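PDB 4HZI: ABC transporter ATP-binding protein from Leptospira interrogans serovar Copenhageni, which probably binds and hydrolyses ATP as the ATPase subunit of an orphan ABC transporter involved in manganese utilization and tolerance. Local coordinates for residues Ser41-Thr45 / Ile84-Ser88; Asn60-Leu66 / Phe225-Thr231; Ile157-Leu163 / Ile182-Arg186; Ser176-Lys180 / Glu199-Leu204; Val245-Glu249 / Asn266-Asp272. One frame throughout, in Å; residues are numbered along the deposited sequence.

Contact 1. Residues Ser41-Thr45 / Ile84-Ser88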
# COMPACT_ATOMS: atom_id res chain seq x y z
N SER A 41 -28.07 3.37 -2.87
CA SER A 41 -27.61 4.60 -2.34
C SER A 41 -27.46 4.53 -0.83
O SER A 41 -28.15 3.79 -0.15
CB SER A 41 -28.60 5.71 -2.75
OG SER A 41 -28.33 6.13 -4.07
N TYR A 42 -26.51 5.29 -0.31
CA TYR A 42 -26.26 5.35 1.12
C TYR A 42 -25.96 6.81 1.51
O TYR A 42 -24.93 7.39 1.14
CB TYR A 42 -25.10 4.45 1.52
CG TYR A 42 -24.81 4.38 3.01
CD1 TYR A 42 -25.80 4.00 3.92
CD2 TYR A 42 -23.58 4.75 3.52
CE1 TYR A 42 -25.57 3.97 5.29
CE2 TYR A 42 -23.34 4.73 4.89
CZ TYR A 42 -24.35 4.31 5.76
OH TYR A 42 -24.11 4.25 7.11
N LYS A 43 -26.91 7.42 2.23
CA LYS A 43 -26.80 8.81 2.68
C LYS A 43 -27.24 8.91 4.17
O LYS A 43 -28.35 9.34 4.48
CB LYS A 43 -27.71 9.64 1.81
CG LYS A 43 -27.53 11.14 1.99
CD LYS A 43 -28.57 11.93 1.22
CE LYS A 43 -28.51 13.40 1.58
NZ LYS A 43 -29.84 14.04 1.39
N PRO A 44 -26.38 8.49 5.08
CA PRO A 44 -26.88 8.33 6.45
C PRO A 44 -27.11 9.67 7.18
O PRO A 44 -27.98 9.72 8.05
CB PRO A 44 -25.79 7.52 7.13
CG PRO A 44 -24.55 7.82 6.33
CD PRO A 44 -25.02 7.96 4.93
N THR A 45 -26.35 10.71 6.83
CA THR A 45 -26.38 11.99 7.56
C THR A 45 -26.08 13.17 6.64
O THR A 45 -25.04 13.82 6.77
CB THR A 45 -25.34 12.05 8.69
OG1 THR A 45 -24.01 11.97 8.15
CG2 THR A 45 -25.53 10.93 9.68
N ILE A 84 -24.31 -2.22 7.20
CA ILE A 84 -25.09 -1.00 7.06
C ILE A 84 -26.19 -1.24 6.06
O ILE A 84 -26.08 -2.10 5.16
CB ILE A 84 -24.27 0.21 6.57
CG1 ILE A 84 -23.67 -0.06 5.19
CG2 ILE A 84 -23.19 0.55 7.57
CD1 ILE A 84 -22.91 1.13 4.64
N TRP A 85 -27.31 -0.57 6.27
CA TRP A 85 -28.43 -0.66 5.36
C TRP A 85 -28.39 0.43 4.33
O TRP A 85 -28.14 1.59 4.65
CB TRP A 85 -29.76 -0.46 6.10
CG TRP A 85 -30.23 -1.62 6.85
CD1 TRP A 85 -30.38 -1.72 8.20
CD2 TRP A 85 -30.67 -2.87 6.30
NE1 TRP A 85 -30.89 -2.96 8.54
CE2 TRP A 85 -31.07 -3.69 7.39
CE3 TRP A 85 -30.76 -3.38 5.01
CZ2 TRP A 85 -31.55 -4.99 7.21
CZ3 TRP A 85 -31.23 -4.66 4.83
CH2 TRP A 85 -31.61 -5.46 5.92
N ALA A 86 -28.77 0.10 3.09
CA ALA A 86 -28.88 1.08 2.05
C ALA A 86 -29.99 2.10 2.40
O ALA A 86 -31.01 1.72 2.98
CB ALA A 86 -29.22 0.41 0.75
N THR A 87 -29.81 3.35 2.00
CA THR A 87 -30.85 4.34 2.17
C THR A 87 -31.91 4.20 1.08
O THR A 87 -33.09 4.45 1.31
CB THR A 87 -30.24 5.77 2.33
OG1 THR A 87 -29.49 6.12 1.18
CG2 THR A 87 -29.31 5.79 3.48
N SER A 88 -31.52 3.73 -0.11
CA SER A 88 -32.50 3.37 -1.12
C SER A 88 -31.86 2.34 -2.04
O SER A 88 -30.66 2.10 -1.95
CB SER A 88 -32.92 4.59 -1.92
OG SER A 88 -31.82 5.26 -2.46

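Contact 2. Residues Asn60-Leu66 / Phe225-Thr231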
# COMPACT_ATOMS: atom_id res chain seq x y z
N ASN A 60 -20.00 -17.99 -10.50
CA ASN A 60 -18.69 -18.28 -11.08
C ASN A 60 -18.02 -17.15 -11.87
O ASN A 60 -17.02 -17.35 -12.58
CB ASN A 60 -18.75 -19.62 -11.89
CG ASN A 60 -19.12 -20.80 -11.00
OD1 ASN A 60 -18.80 -20.84 -9.82
ND2 ASN A 60 -19.77 -21.79 -11.59
N GLU A 61 -18.53 -15.92 -11.72
CA GLU A 61 -17.81 -14.76 -12.18
C GLU A 61 -16.84 -14.20 -11.10
O GLU A 61 -17.03 -14.33 -9.85
CB GLU A 61 -18.75 -13.63 -12.63
CG GLU A 61 -19.59 -14.00 -13.83
CD GLU A 61 -20.32 -12.80 -14.39
OE1 GLU A 61 -20.72 -11.91 -13.58
OE2 GLU A 61 -20.51 -12.78 -15.64
N HIS A 62 -15.80 -13.56 -11.61
CA HIS A 62 -14.80 -12.91 -10.79
C HIS A 62 -14.82 -11.43 -11.24
O HIS A 62 -14.46 -11.09 -12.36
CB HIS A 62 -13.45 -13.62 -10.98
CG HIS A 62 -13.49 -15.02 -10.47
ND1 HIS A 62 -13.61 -15.32 -9.12
CD2 HIS A 62 -13.59 -16.21 -11.13
CE1 HIS A 62 -13.69 -16.63 -8.97
NE2 HIS A 62 -13.68 -17.20 -10.18
N CYS A 63 -15.25 -10.57 -10.31
CA CYS A 63 -15.46 -9.16 -10.58
C CYS A 63 -14.53 -8.31 -9.70
O CYS A 63 -14.39 -8.58 -8.53
CB CYS A 63 -16.92 -8.80 -10.27
SG CYS A 63 -17.30 -7.08 -10.71
N VAL A 64 -13.87 -7.33 -10.28
CA VAL A 64 -13.03 -6.42 -9.53
C VAL A 64 -13.79 -5.10 -9.30
O VAL A 64 -14.42 -4.56 -10.21
CB VAL A 64 -11.76 -5.99 -10.27
CG1 VAL A 64 -10.80 -5.20 -9.34
CG2 VAL A 64 -11.06 -7.10 -10.92
N LEU A 65 -13.66 -4.56 -8.10
CA LEU A 65 -14.09 -3.17 -7.81
C LEU A 65 -12.85 -2.33 -7.68
O LEU A 65 -12.06 -2.49 -6.73
CB LEU A 65 -14.92 -3.14 -6.53
CG LEU A 65 -15.45 -1.83 -5.97
CD1 LEU A 65 -16.54 -1.31 -6.85
CD2 LEU A 65 -15.99 -2.03 -4.54
N LEU A 66 -12.59 -1.50 -8.68
CA LEU A 66 -11.41 -0.64 -8.72
C LEU A 66 -11.85 0.78 -8.41
O LEU A 66 -12.75 1.34 -9.07
CB LEU A 66 -10.72 -0.67 -10.07
CG LEU A 66 -9.47 0.19 -10.26
CD1 LEU A 66 -8.27 -0.29 -9.44
CD2 LEU A 66 -9.03 0.31 -11.71
N PHE A 225 -15.41 -20.85 -8.45
CA PHE A 225 -15.93 -20.05 -7.32
C PHE A 225 -16.33 -18.64 -7.79
O PHE A 225 -16.21 -18.33 -8.98
CB PHE A 225 -14.96 -20.01 -6.12
CG PHE A 225 -13.69 -19.19 -6.32
CD1 PHE A 225 -12.69 -19.59 -7.18
CD2 PHE A 225 -13.47 -18.02 -5.59
CE1 PHE A 225 -11.51 -18.88 -7.30
CE2 PHE A 225 -12.31 -17.28 -5.73
CZ PHE A 225 -11.33 -17.67 -6.61
N THR A 226 -16.92 -17.86 -6.89
CA THR A 226 -17.46 -16.53 -7.26
C THR A 226 -16.79 -15.52 -6.33
O THR A 226 -16.69 -15.78 -5.13
CB THR A 226 -18.99 -16.43 -7.10
OG1 THR A 226 -19.63 -17.47 -7.84
CG2 THR A 226 -19.51 -15.12 -7.67
N SER A 227 -16.33 -14.40 -6.87
CA SER A 227 -15.62 -13.43 -6.06
C SER A 227 -15.74 -11.98 -6.49
O SER A 227 -15.97 -11.68 -7.65
CB SER A 227 -14.14 -13.81 -5.92
OG SER A 227 -13.39 -13.52 -7.05
N LEU A 228 -15.48 -11.13 -5.51
CA LEU A 228 -15.40 -9.69 -5.67
C LEU A 228 -14.11 -9.25 -5.04
O LEU A 228 -13.90 -9.45 -3.89
CB LEU A 228 -16.57 -9.00 -4.96
CG LEU A 228 -16.60 -7.48 -4.98
CD1 LEU A 228 -16.70 -6.91 -6.38
CD2 LEU A 228 -17.78 -6.95 -4.16
N TYR A 229 -13.24 -8.68 -5.83
CA TYR A 229 -11.89 -8.28 -5.45
C TYR A 229 -11.86 -6.77 -5.42
O TYR A 229 -12.11 -6.09 -6.43
CB TYR A 229 -10.92 -8.81 -6.49
CG TYR A 229 -9.45 -8.74 -6.17
CD1 TYR A 229 -8.70 -7.57 -6.39
CD2 TYR A 229 -8.76 -9.86 -5.70
CE1 TYR A 229 -7.34 -7.54 -6.12
CE2 TYR A 229 -7.39 -9.82 -5.45
CZ TYR A 229 -6.70 -8.66 -5.62
OH TYR A 229 -5.36 -8.63 -5.36
N ILE A 230 -11.50 -6.22 -4.27
CA ILE A 230 -11.50 -4.77 -4.09
C ILE A 230 -10.09 -4.23 -3.97
O ILE A 230 -9.31 -4.67 -3.13
CB ILE A 230 -12.30 -4.44 -2.81
CG1 ILE A 230 -13.75 -4.97 -2.98
CG2 ILE A 230 -12.35 -2.92 -2.55
CD1 ILE A 230 -14.13 -5.82 -1.87
N THR A 231 -9.78 -3.24 -4.80
CA THR A 231 -8.45 -2.67 -4.86
C THR A 231 -8.46 -1.23 -5.35
O THR A 231 -9.42 -0.76 -5.99
CB THR A 231 -7.50 -3.53 -5.75
OG1 THR A 231 -6.18 -3.02 -5.67
CG2 THR A 231 -7.95 -3.52 -7.17
O HOH W 1 -14.10 -19.84 -11.01

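Contact 3. Residues Ile157-Leu163 / Ile182-Arg186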
# COMPACT_ATOMS: atom_id res chain seq x y z
N ILE A 157 -9.01 -28.99 3.79
CA ILE A 157 -8.78 -27.69 3.13
C ILE A 157 -7.27 -27.43 2.91
O ILE A 157 -6.82 -27.15 1.76
CB ILE A 157 -9.47 -26.53 3.92
CG1 ILE A 157 -11.01 -26.64 3.81
CG2 ILE A 157 -9.07 -25.19 3.35
CD1 ILE A 157 -11.77 -25.84 4.84
N LEU A 158 -6.51 -27.56 3.99
CA LEU A 158 -5.05 -27.44 3.92
C LEU A 158 -4.48 -28.45 2.93
O LEU A 158 -3.68 -28.08 2.06
CB LEU A 158 -4.42 -27.59 5.29
CG LEU A 158 -4.76 -26.52 6.30
CD1 LEU A 158 -4.42 -26.94 7.71
CD2 LEU A 158 -4.05 -25.20 5.98
N LYS A 159 -4.93 -29.70 3.00
CA LYS A 159 -4.40 -30.70 2.07
C LYS A 159 -4.69 -30.31 0.63
O LYS A 159 -3.79 -30.34 -0.21
CB LYS A 159 -4.92 -32.11 2.35
CG LYS A 159 -4.19 -33.17 1.53
CD LYS A 159 -4.37 -34.60 2.06
CE LYS A 159 -5.63 -35.25 1.51
NZ LYS A 159 -6.05 -36.41 2.34
N ASP A 160 -5.94 -29.94 0.35
CA ASP A 160 -6.32 -29.55 -1.03
C ASP A 160 -5.45 -28.41 -1.59
O ASP A 160 -5.25 -28.34 -2.79
CB ASP A 160 -7.80 -29.14 -1.10
CG ASP A 160 -8.76 -30.30 -0.86
OD1 ASP A 160 -8.28 -31.44 -0.67
OD2 ASP A 160 -9.99 -30.07 -0.86
N SER A 161 -4.94 -27.55 -0.70
CA SER A 161 -4.05 -26.42 -1.08
C SER A 161 -2.57 -26.65 -0.73
O SER A 161 -1.80 -25.69 -0.71
CB SER A 161 -4.51 -25.13 -0.38
OG SER A 161 -5.65 -24.60 -1.03
N ASP A 162 -2.18 -27.89 -0.46
CA ASP A 162 -0.77 -28.24 -0.24
C ASP A 162 -0.10 -27.46 0.89
O ASP A 162 1.01 -26.96 0.74
CB ASP A 162 0.02 -28.09 -1.56
CG ASP A 162 -0.54 -28.98 -2.69
OD1 ASP A 162 -0.98 -30.12 -2.40
OD2 ASP A 162 -0.56 -28.55 -3.86
N LEU A 163 -0.79 -27.38 2.03
CA LEU A 163 -0.30 -26.65 3.19
C LEU A 163 -0.55 -27.42 4.49
O LEU A 163 -0.42 -26.87 5.58
CB LEU A 163 -0.99 -25.27 3.25
CG LEU A 163 -0.62 -24.22 2.18
CD1 LEU A 163 -1.66 -23.09 2.08
CD2 LEU A 163 0.73 -23.60 2.53
N ILE A 182 -3.58 -18.14 4.19
CA ILE A 182 -4.28 -18.76 5.28
C ILE A 182 -5.57 -18.02 5.59
O ILE A 182 -6.62 -18.65 5.87
CB ILE A 182 -3.36 -18.94 6.52
CG1 ILE A 182 -2.21 -19.93 6.20
CG2 ILE A 182 -4.13 -19.40 7.72
CD1 ILE A 182 -2.58 -21.17 5.44
N LEU A 183 -5.53 -16.68 5.51
CA LEU A 183 -6.76 -15.89 5.61
C LEU A 183 -7.74 -16.22 4.49
O LEU A 183 -8.96 -16.24 4.73
CB LEU A 183 -6.48 -14.40 5.70
CG LEU A 183 -5.73 -14.00 6.97
CD1 LEU A 183 -5.41 -12.52 6.95
CD2 LEU A 183 -6.52 -14.37 8.21
N PHE A 184 -7.26 -16.48 3.29
CA PHE A 184 -8.14 -16.92 2.24
C PHE A 184 -8.83 -18.27 2.62
O PHE A 184 -10.05 -18.43 2.49
CB PHE A 184 -7.37 -17.03 0.96
CG PHE A 184 -8.19 -17.48 -0.23
CD1 PHE A 184 -8.36 -18.83 -0.52
CD2 PHE A 184 -8.81 -16.56 -1.05
CE1 PHE A 184 -9.09 -19.24 -1.62
CE2 PHE A 184 -9.55 -16.96 -2.15
CZ PHE A 184 -9.72 -18.30 -2.43
N LEU A 185 -8.05 -19.21 3.15
CA LEU A 185 -8.62 -20.51 3.56
C LEU A 185 -9.69 -20.33 4.62
O LEU A 185 -10.77 -20.95 4.57
CB LEU A 185 -7.52 -21.48 4.01
CG LEU A 185 -6.52 -21.85 2.94
CD1 LEU A 185 -5.58 -22.94 3.40
CD2 LEU A 185 -7.27 -22.26 1.67
N ARG A 186 -9.38 -19.49 5.59
CA ARG A 186 -10.31 -19.14 6.64
C ARG A 186 -11.65 -18.61 6.07
O ARG A 186 -12.75 -18.94 6.60
CB ARG A 186 -9.69 -18.12 7.55
CG ARG A 186 -10.63 -17.62 8.62
CD ARG A 186 -9.97 -16.61 9.53
NE ARG A 186 -10.92 -16.12 10.52
CZ ARG A 186 -11.93 -15.27 10.29
NH1 ARG A 186 -12.14 -14.77 9.07
NH2 ARG A 186 -12.75 -14.93 11.28

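Contact 4. Residues Ser176-Lys180 / Glu199-Leu204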
# COMPACT_ATOMS: atom_id res chain seq x y z
N SER A 176 4.61 -12.90 4.92
CA SER A 176 3.49 -12.00 4.82
C SER A 176 2.53 -12.52 3.75
O SER A 176 1.34 -12.45 3.96
CB SER A 176 3.97 -10.58 4.49
OG SER A 176 4.66 -10.61 3.27
N GLY A 177 3.04 -13.09 2.66
CA GLY A 177 2.17 -13.62 1.56
C GLY A 177 1.42 -14.89 1.99
O GLY A 177 0.23 -15.09 1.68
N GLU A 178 2.11 -15.72 2.75
CA GLU A 178 1.53 -16.92 3.36
C GLU A 178 0.41 -16.62 4.34
O GLU A 178 -0.55 -17.37 4.36
CB GLU A 178 2.62 -17.72 4.09
CG GLU A 178 3.59 -18.34 3.14
CD GLU A 178 4.79 -19.03 3.80
OE1 GLU A 178 5.13 -18.74 4.96
OE2 GLU A 178 5.40 -19.85 3.09
N LYS A 179 0.51 -15.56 5.14
CA LYS A 179 -0.61 -15.20 6.02
C LYS A 179 -1.87 -14.97 5.21
O LYS A 179 -2.95 -15.37 5.63
CB LYS A 179 -0.29 -13.96 6.82
CG LYS A 179 0.73 -14.25 7.90
CD LYS A 179 1.08 -12.99 8.67
CE LYS A 179 2.28 -13.27 9.55
NZ LYS A 179 2.49 -12.12 10.43
N LYS A 180 -1.73 -14.31 4.06
CA LYS A 180 -2.90 -14.02 3.23
C LYS A 180 -3.50 -15.31 2.66
O LYS A 180 -4.71 -15.42 2.58
CB LYS A 180 -2.59 -13.01 2.12
CG LYS A 180 -2.11 -11.64 2.59
CD LYS A 180 -3.06 -10.97 3.54
CE LYS A 180 -2.54 -9.63 4.03
NZ LYS A 180 -3.07 -8.51 3.24
N GLU A 199 -8.89 -5.66 -0.51
CA GLU A 199 -7.51 -5.16 -0.48
C GLU A 199 -6.56 -6.26 0.05
O GLU A 199 -5.76 -6.00 0.95
CB GLU A 199 -7.45 -3.94 0.45
CG GLU A 199 -8.23 -2.75 -0.10
CD GLU A 199 -7.43 -1.98 -1.15
OE1 GLU A 199 -6.34 -2.46 -1.55
OE2 GLU A 199 -7.90 -0.90 -1.57
N PRO A 200 -6.70 -7.51 -0.44
CA PRO A 200 -5.94 -8.62 0.10
C PRO A 200 -4.43 -8.47 -0.09
O PRO A 200 -3.69 -9.14 0.64
CB PRO A 200 -6.42 -9.80 -0.74
CG PRO A 200 -6.75 -9.18 -2.05
CD PRO A 200 -7.44 -7.90 -1.65
N CYS A 201 -3.96 -7.59 -0.98
CA CYS A 201 -2.50 -7.41 -1.13
C CYS A 201 -1.91 -6.33 -0.21
O CYS A 201 -0.74 -5.97 -0.34
CB CYS A 201 -2.10 -7.15 -2.55
SG CYS A 201 -2.41 -8.60 -3.60
N SER A 202 -2.74 -5.80 0.69
CA SER A 202 -2.30 -4.82 1.66
C SER A 202 -1.10 -5.39 2.45
O SER A 202 -1.10 -6.59 2.83
CB SER A 202 -3.45 -4.43 2.60
OG SER A 202 -3.90 -5.52 3.41
N SER A 203 -0.08 -4.53 2.61
CA SER A 203 1.14 -4.84 3.32
C SER A 203 2.05 -5.78 2.58
O SER A 203 3.05 -6.23 3.16
CB SER A 203 0.87 -5.48 4.70
OG SER A 203 -0.09 -4.74 5.39
N LEU A 204 1.71 -6.15 1.34
CA LEU A 204 2.56 -7.08 0.61
C LEU A 204 3.46 -6.32 -0.33
O LEU A 204 3.01 -5.53 -1.14
CB LEU A 204 1.73 -8.10 -0.16
CG LEU A 204 0.76 -8.91 0.67
CD1 LEU A 204 0.24 -9.99 -0.23
CD2 LEU A 204 1.45 -9.53 1.88
O HOH W 2 5.65 -7.95 2.31

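Contact 5. Residues Val245-Glu249 / Asn266-Asp272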
# COMPACT_ATOMS: atom_id res chain seq x y z
N VAL A 245 -16.05 -3.09 -11.94
CA VAL A 245 -16.84 -1.93 -11.61
C VAL A 245 -15.82 -0.85 -11.23
O VAL A 245 -14.96 -1.08 -10.36
CB VAL A 245 -17.71 -2.23 -10.36
CG1 VAL A 245 -18.48 -0.99 -9.89
CG2 VAL A 245 -18.67 -3.36 -10.60
N LEU A 246 -15.93 0.34 -11.82
CA LEU A 246 -15.01 1.44 -11.55
C LEU A 246 -15.82 2.44 -10.68
O LEU A 246 -16.95 2.78 -11.03
CB LEU A 246 -14.59 2.16 -12.83
CG LEU A 246 -13.93 1.34 -13.93
CD1 LEU A 246 -13.55 2.26 -15.08
CD2 LEU A 246 -12.70 0.56 -13.46
N LEU A 247 -15.27 2.76 -9.51
CA LEU A 247 -15.96 3.53 -8.50
C LEU A 247 -15.18 4.80 -8.19
O LEU A 247 -13.98 4.76 -7.94
CB LEU A 247 -16.09 2.73 -7.19
CG LEU A 247 -17.19 3.20 -6.24
CD1 LEU A 247 -18.62 2.88 -6.62
CD2 LEU A 247 -16.91 2.71 -4.81
N LYS A 248 -15.89 5.93 -8.19
CA LYS A 248 -15.30 7.24 -7.99
C LYS A 248 -16.33 8.13 -7.28
O LYS A 248 -17.44 8.31 -7.77
CB LYS A 248 -14.98 7.84 -9.34
CG LYS A 248 -14.23 9.15 -9.31
CD LYS A 248 -14.29 9.73 -10.73
CE LYS A 248 -13.36 10.91 -10.89
NZ LYS A 248 -13.50 11.44 -12.28
N GLU A 249 -15.97 8.55 -6.08
CA GLU A 249 -16.88 9.44 -5.27
C GLU A 249 -18.27 8.84 -5.08
O GLU A 249 -19.29 9.49 -5.24
CB GLU A 249 -16.91 10.82 -5.92
CG GLU A 249 -15.59 11.56 -5.81
CD GLU A 249 -15.52 12.48 -4.59
OE1 GLU A 249 -15.43 11.98 -3.44
OE2 GLU A 249 -15.58 13.72 -4.79
N ASN A 266 -11.72 5.13 -20.14
CA ASN A 266 -12.46 4.84 -18.90
C ASN A 266 -11.55 5.01 -17.65
O ASN A 266 -11.99 5.59 -16.67
CB ASN A 266 -13.08 3.47 -18.94
CG ASN A 266 -14.39 3.42 -19.78
OD1 ASN A 266 -15.12 4.41 -19.85
ND2 ASN A 266 -14.64 2.33 -20.42
N LEU A 267 -10.29 4.55 -17.75
CA LEU A 267 -9.35 4.77 -16.65
C LEU A 267 -8.93 6.24 -16.48
O LEU A 267 -8.77 6.73 -15.35
CB LEU A 267 -8.13 3.86 -16.79
CG LEU A 267 -8.45 2.39 -16.64
CD1 LEU A 267 -7.19 1.56 -16.67
CD2 LEU A 267 -9.23 2.07 -15.37
N GLU A 268 -8.78 6.98 -17.59
CA GLU A 268 -8.51 8.43 -17.48
C GLU A 268 -9.70 9.14 -16.85
O GLU A 268 -9.56 10.09 -16.12
CB GLU A 268 -8.11 9.04 -18.84
CG GLU A 268 -6.77 8.52 -19.38
CD GLU A 268 -6.36 9.05 -20.74
OE1 GLU A 268 -7.22 9.58 -21.48
OE2 GLU A 268 -5.16 8.87 -21.11
N ASP A 269 -10.91 8.64 -17.09
CA ASP A 269 -12.08 9.19 -16.46
C ASP A 269 -12.06 8.88 -14.97
O ASP A 269 -12.36 9.72 -14.14
CB ASP A 269 -13.36 8.66 -17.10
CG ASP A 269 -14.62 9.33 -16.57
OD1 ASP A 269 -14.49 10.36 -15.90
OD2 ASP A 269 -15.73 8.81 -16.82
N LEU A 270 -11.60 7.68 -14.61
CA LEU A 270 -11.52 7.32 -13.21
C LEU A 270 -10.42 8.14 -12.45
O LEU A 270 -10.62 8.55 -11.34
CB LEU A 270 -11.20 5.82 -13.09
CG LEU A 270 -11.07 5.25 -11.71
CD1 LEU A 270 -12.36 5.39 -10.93
CD2 LEU A 270 -10.63 3.79 -11.80
N TYR A 271 -9.27 8.26 -13.06
CA TYR A 271 -8.08 8.75 -12.41
C TYR A 271 -7.83 10.24 -12.71
O TYR A 271 -6.99 10.87 -12.05
CB TYR A 271 -6.88 7.91 -12.82
CG TYR A 271 -6.88 6.58 -12.12
CD1 TYR A 271 -6.68 6.50 -10.76
CD2 TYR A 271 -7.13 5.41 -12.81
CE1 TYR A 271 -6.71 5.31 -10.08
CE2 TYR A 271 -7.13 4.20 -12.14
CZ TYR A 271 -6.90 4.14 -10.78
OH TYR A 271 -6.93 2.89 -10.13
N ASP A 272 -8.55 10.79 -13.68
CA ASP A 272 -8.44 12.24 -14.02
C ASP A 272 -7.08 12.70 -14.57
O ASP A 272 -6.75 13.88 -14.52
CB ASP A 272 -8.80 13.07 -12.78
CG ASP A 272 -10.24 12.92 -12.35
OD1 ASP A 272 -11.15 12.85 -13.22
OD2 ASP A 272 -10.47 12.89 -11.13

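Contact 1. Residues Ser41-Thr45 / Ile84-Ser88
S41 and S88 pair across an antiparallel backbone bridge, where S41 N donates to S88 O at 3.0 Å, almost straight at 176°. T87 and S88 both face S41: T87 N reaches S41 O at 2.8 Å, and S88 N approaches the same oxygen only weakly. The close packing is centred on the Y42 ring. Y42 CG stands anti to the backbone N (chi1 -177°), carrying the ring across the I84 side chain at about a right angle; I84 CD1 sits 3.6 Å from the Y42 ring centroid, 12° off the normal, a CH-pi contact. P44 CD lies over the centre of the opposite face, so two aliphatic groups hold the ring. Helix 73-80 backs this side through T75 and L79. By contrast, K43 leads its extended chain away, and exposed T87 offers OG1 to K43 N in a weak bond of 3.1 Å. Two residues opposite one define a classic beta bulge, here where the end of strand 36-42 pairs with the residues leading into strand 90-93.

Contact 2. Residues Asn60-Leu66 / Phe225-Thr231
T226 OG1 accepts a hydrogen bond from N60 N at 2.7 Å, tying together the two segments just before their strands begin. From there, strands 62-66 and 227-231 run parallel, with backbone bonds alternating from S227 N to E61 O through to T231 N to L65 O. H62 supplies the side-chain chemistry. Its ND1 meets S227 OG at the ring edge, 2.8 Å away and nearly straight at 171°, while NE2 meets a water that in turn accepts a bond from F225 N. Both nitrogens are engaged, which should restrict the imidazole's rotation. F225 takes chi1 70°, CG lying between backbone N and carbonyl carbon, and this turns its ring so that H62 CE1 points over its centre, 3.5 Å from F225 CZ. The rings form an edge-to-face pair with planes at 61°. On the other face of the sheet L65 and I230 lie side by side, L65 CD2 to I230 CG1 4.0 Å. Y241 also bonds S227 OG, a buried polar chain that may influence the imidazole's protonation.

Contact 3. Residues Ile157-Leu163 / Ile182-Arg186
I157 and L185 mark the closest backbone approach of helices 148-160 and 176-188, their CA atoms 7.2 Å apart, near where the first helix ends in a Schellman motif, D162 at positive phi (58°) with L163 N bonded to L158 O at 3.0 Å and D162 N to K159 O. No hydrogen bond crosses; the contact is made by branched aliphatic ends round L185. With CG anti to its carbonyl carbon (chi1 -63°), L185 divides its methyls between two groups of neighbours. CD2 meets I157 CG2 at 3.8 Å, the two side chains sliding past each other in opposite directions, and also lies 3.9 Å from S161 OG. CD1 meets L158 CD2 at 3.8 Å and L163 CD1 at 4.1 Å. One turn earlier, I182 CD1 touches L163 CD1 at 4.0 Å. The turn after the helix thus brings L163 to the same apolar cluster as L158. I132 and F215 also touch L185. A helix and its C-terminal turn packed on a second helix is consistent with the helical subdomain of ABC ATPases.

Contact 4. Residues Ser176-Lys180 / Glu199-Leu204
K180 and L204 bury the most area here, 86 and 62 Å² respectively, followed by S176. The lysine bends at chi2 (-56°) and again at chi4, which brings its amine down onto the turns of 199-204. There NZ donates to P200 O at 2.7 Å and to S202 O at 2.8 Å, with a weaker bond to S202 OG. The two carbonyls are approached differently: S202 O is met in its carbonyl plane on a lone pair, whereas the donor stands 54° out of the plane at P200 O. S115 OG is a further partner of NZ, so the largely buried ammonium is surrounded by oxygens. Those carbonyls are presented by consecutive beta turns, type I from E199 to S202 and type II from C201 to L204, closed by S202 N to E199 O and L204 N to C201 O. By sequence, the loop follows the Walker B strand 194-198 and matches the D-loop of ABC ATPases, while 176-180 begins the helix at the LSSGE signature; both roles are inferred from the family. L204 slides past K180 in the opposite direction, its CD1 4.0 Å from K180 CG. Its other methyl, CD2, lies against the start of the helix, 3.6 Å from S176 O and 3.7 Å from S176 OG. A water joins S176 OG, 3.0 Å away, to S203 O, to which it donates.

Contact 5. Residues Val245-Glu249 / Asn266-Asp272
K248 NZ donates to D269 O at 2.8 Å and forms a salt bridge with D272 OD1 at 2.9 Å, the principal polar links from strand 243-248 to the end of helix 264-271. The carbonyl bond is close to collinear with C=O, at 170°, and the carboxylate oxygen is met on its syn side, 24° out of plane. An extended chain, with CG anti to the backbone N, lets the amine span the gap. D269 OD1 contributes a long, weak ion pair at 3.9 Å to the network. D272 OD2 has a second partner, R68, which also bonds L270 O. The apolar contacts begin at K248 CB, on which L270 CD1 packs at 3.9 Å, and continue earlier along the strand, where L270 CD2 meets L246 CD2 at 4.2 Å. The side chains of L246 and N266 cross at about a right angle, with L246 CD1 4.1 Å from N266 CB. A methyl-to-carbonyl van der Waals contact puts L270 CD1 3.5 Å from L247 O. The axes of strand 245-248 and helix 266-271 approach to 9.0 Å, with N-to-C directions 26° apart, a helix laid along one face of the mixed beta sheet in the ABC nucleotide-binding fold.

Overall arrangement
Contacts 2 and 5 share the mixed sheet: strand 62-67 lies between strands 227-231 and 243-248, and V64 O to V245 N, 2.8 Å, probably bonds the two contacts directly. Contact 4 joins this core through a probable bond of I230 O to E199 N, also 2.8 Å, and shares helix 176-188 with contact 3, their centres about 15 Å apart. Contacts 1 and 3 lie on opposite sides of the chain's centre, with centres about 36 Å apart. The presumed Walker A loop, whose amides hold a sulfate, follows strand 62-67; I230, E199 and L247 touch its residues, placing contacts 2, 4 and 5 beside the probable nucleotide site. Y271 of contact 5 also bonds T207 of the second subunit.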